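Local coordinates for 4-hydroxythreonine-4-phosphate dehydrogenase (Legionella pneumophila subsp. pneumophila, PDB 6XMY), which probably catalyses the NAD(P)-dependent oxidation of 4-(phosphooxy)-L-threonine in pyridoxine 5'-phosphate biosynthesis, using a divalent metal ion, at residues Phe198-Pro203 and His259-Val264. Numbering follows the deposited sequence.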
loop_
_atom_site.group_PDB
_atom_site.type_symbol
_atom_site.label_atom_id
_atom_site.label_comp_id
_atom_site.label_asym_id
_atom_site.label_seq_id
_atom_site.Cartn_x
_atom_site.Cartn_y
_atom_site.Cartn_z
ATOM N N PHE A 198 1.605 5.329 14.843
ATOM C CA PHE A 198 0.191 5.650 14.959
ATOM C C PHE A 198 -0.204 6.129 16.352
ATOM O O PHE A 198 -1.386 6.402 16.585
ATOM C CB PHE A 198 -0.667 4.451 14.541
ATOM C CG PHE A 198 -0.608 4.137 13.068
ATOM C CD1 PHE A 198 0.424 3.368 12.546
ATOM C CD2 PHE A 198 -1.595 4.593 12.212
ATOM C CE1 PHE A 198 0.473 3.064 11.192
ATOM C CE2 PHE A 198 -1.554 4.297 10.855
ATOM C CZ PHE A 198 -0.519 3.527 10.347
ATOM N N GLY A 199 0.749 6.237 17.281
ATOM C CA GLY A 199 0.469 6.785 18.595
ATOM C C GLY A 199 -0.414 5.943 19.485
ATOM O O GLY A 199 -1.051 6.479 20.395
ATOM N N ILE A 200 -0.475 4.637 19.255
ATOM C CA ILE A 200 -1.281 3.732 20.065
ATOM C C ILE A 200 -0.365 3.138 21.123
ATOM O O ILE A 200 0.486 2.295 20.819
ATOM C CB ILE A 200 -1.936 2.648 19.201
ATOM C CG1 ILE A 200 -2.806 3.302 18.125
ATOM C CG2 ILE A 200 -2.750 1.691 20.066
ATOM C CD1 ILE A 200 -3.342 2.337 17.116
ATOM N N GLN A 201 -0.553 3.565 22.375
ATOM C CA GLN A 201 0.437 3.304 23.416
ATOM C C GLN A 201 0.553 1.816 23.742
ATOM O O GLN A 201 1.663 1.307 23.940
ATOM C CB GLN A 201 0.098 4.119 24.666
ATOM C CG GLN A 201 1.307 4.654 25.405
ATOM C CD GLN A 201 2.007 3.592 26.227
ATOM O OE1 GLN A 201 1.370 2.852 26.978
ATOM N NE2 GLN A 201 3.327 3.512 26.092
ATOM N N SER A 202 -0.569 1.102 23.802
ATOM C CA SER A 202 -0.578 -0.329 24.117
ATOM C C SER A 202 -1.525 -1.035 23.159
ATOM O O SER A 202 -2.668 -1.356 23.506
ATOM C CB SER A 202 -0.969 -0.573 25.578
ATOM O OG SER A 202 -0.019 -0.004 26.469
ATOM N N PRO A 203 -1.070 -1.306 21.937
ATOM C CA PRO A 203 -1.972 -1.847 20.913
ATOM C C PRO A 203 -2.586 -3.184 21.297
ATOM O O PRO A 203 -1.925 -4.063 21.852
ATOM C CB PRO A 203 -1.057 -1.996 19.690
ATOM C CG PRO A 203 0.062 -1.043 19.936
ATOM C CD PRO A 203 0.280 -1.051 21.409
ATOM N N HIS A 259 -12.913 -5.003 21.282
ATOM C CA HIS A 259 -12.301 -3.905 20.546
ATOM C C HIS A 259 -10.801 -4.128 20.393
ATOM O O HIS A 259 -10.134 -4.653 21.289
ATOM C CB HIS A 259 -12.556 -2.575 21.257
ATOM C CG HIS A 259 -11.855 -1.410 20.626
ATOM N ND1 HIS A 259 -10.655 -0.918 21.096
ATOM C CD2 HIS A 259 -12.178 -0.649 19.553
ATOM C CE1 HIS A 259 -10.275 0.101 20.345
ATOM N NE2 HIS A 259 -11.181 0.285 19.401
ATOM N N CYS A 260 -10.272 -3.727 19.242
ATOM C CA CYS A 260 -8.846 -3.855 18.988
ATOM C C CYS A 260 -8.389 -2.679 18.140
ATOM O O CYS A 260 -9.193 -1.934 17.576
ATOM C CB CYS A 260 -8.487 -5.195 18.330
ATOM S SG CYS A 260 -9.063 -5.402 16.626
ATOM N N ASP A 261 -7.074 -2.514 18.076
ATOM C CA ASP A 261 -6.462 -1.473 17.269
ATOM C C ASP A 261 -6.099 -1.958 15.877
ATOM O O ASP A 261 -5.922 -1.134 14.978
ATOM C CB ASP A 261 -5.220 -0.935 17.982
ATOM C CG ASP A 261 -5.551 -0.350 19.326
ATOM O OD1 ASP A 261 -6.252 0.681 19.357
ATOM O OD2 ASP A 261 -5.147 -0.942 20.351
ATOM N N ALA A 262 -6.006 -3.270 15.680
ATOM C CA ALA A 262 -5.742 -3.821 14.361
ATOM C C ALA A 262 -6.104 -5.291 14.368
ATOM O O ALA A 262 -5.997 -5.969 15.396
ATOM C CB ALA A 262 -4.271 -3.666 13.957
ATOM N N TYR A 263 -6.532 -5.763 13.205
ATOM C CA TYR A 263 -6.720 -7.176 12.938
ATOM C C TYR A 263 -5.525 -7.714 12.170
ATOM O O TYR A 263 -4.877 -6.993 11.407
ATOM C CB TYR A 263 -7.968 -7.402 12.083
ATOM C CG TYR A 263 -9.247 -6.956 12.733
ATOM C CD1 TYR A 263 -9.861 -7.734 13.712
ATOM C CD2 TYR A 263 -9.855 -5.767 12.362
ATOM C CE1 TYR A 263 -11.033 -7.332 14.313
ATOM C CE2 TYR A 263 -11.030 -5.354 12.952
ATOM C CZ TYR A 263 -11.622 -6.144 13.923
ATOM O OH TYR A 263 -12.799 -5.745 14.512
ATOM N N VAL A 264 -5.250 -8.994 12.367
ATOM C CA VAL A 264 -4.274 -9.727 11.578
ATOM C C VAL A 264 -5.005 -10.864 10.878
ATOM O O VAL A 264 -5.633 -11.706 11.533
ATOM C CB VAL A 264 -3.122 -10.253 12.446
ATOM C CG1 VAL A 264 -2.211 -11.138 11.635
ATOM C CG2 VAL A 264 -2.351 -9.097 13.049
HETATM O O HOH W 1 -5.088 0.059 22.830
#
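D261 lays its carboxylate against the CG2 methyl and the CD1 end of I200 and carries the largest share of this small contact, in which 134 Å² is buried in all. The tightest approach of the pair, 3.5 Å, is between I200 CG2 and D261 CG. I200 CD1 lies 3.9 Å from D261 CB. The side chains lie alongside each other with their ends pointing contrary ways. With CG1 of I200 beside the backbone N (chi1 -58°), CG2 stands anti to that N, and both CG2 and CD1 face the aspartate.

The second point of contact is P203, whose CA end, not its CB, makes the close approach: D261 OD2 sits 3.3 Å from P203 CA, whereas P203 CB is 4.3 Å from the same oxygen. OD2 also accepts a hydrogen bond from the backbone N of K204, which helps hold it there. A water adds a second grip, donating to D261 OD2 at 2.7 Å and to S202 O at 2.9 Å, and so bridges the segments, between which no direct hydrogen bond forms. Two donors on one oxygen would be expected to help stabilise the carboxylate's negative charge.

P203 also packs on H191 and L194 of helix 180-197, tying the loop back to the helix it leaves. The contact thus joins a helix-to-strand loop, leading from helix 180-197 into strand 204-208, to the start of the adjacent parallel strand 262-265, in the alpha/beta fold of the PdxA family, away from the zinc and NAD sites.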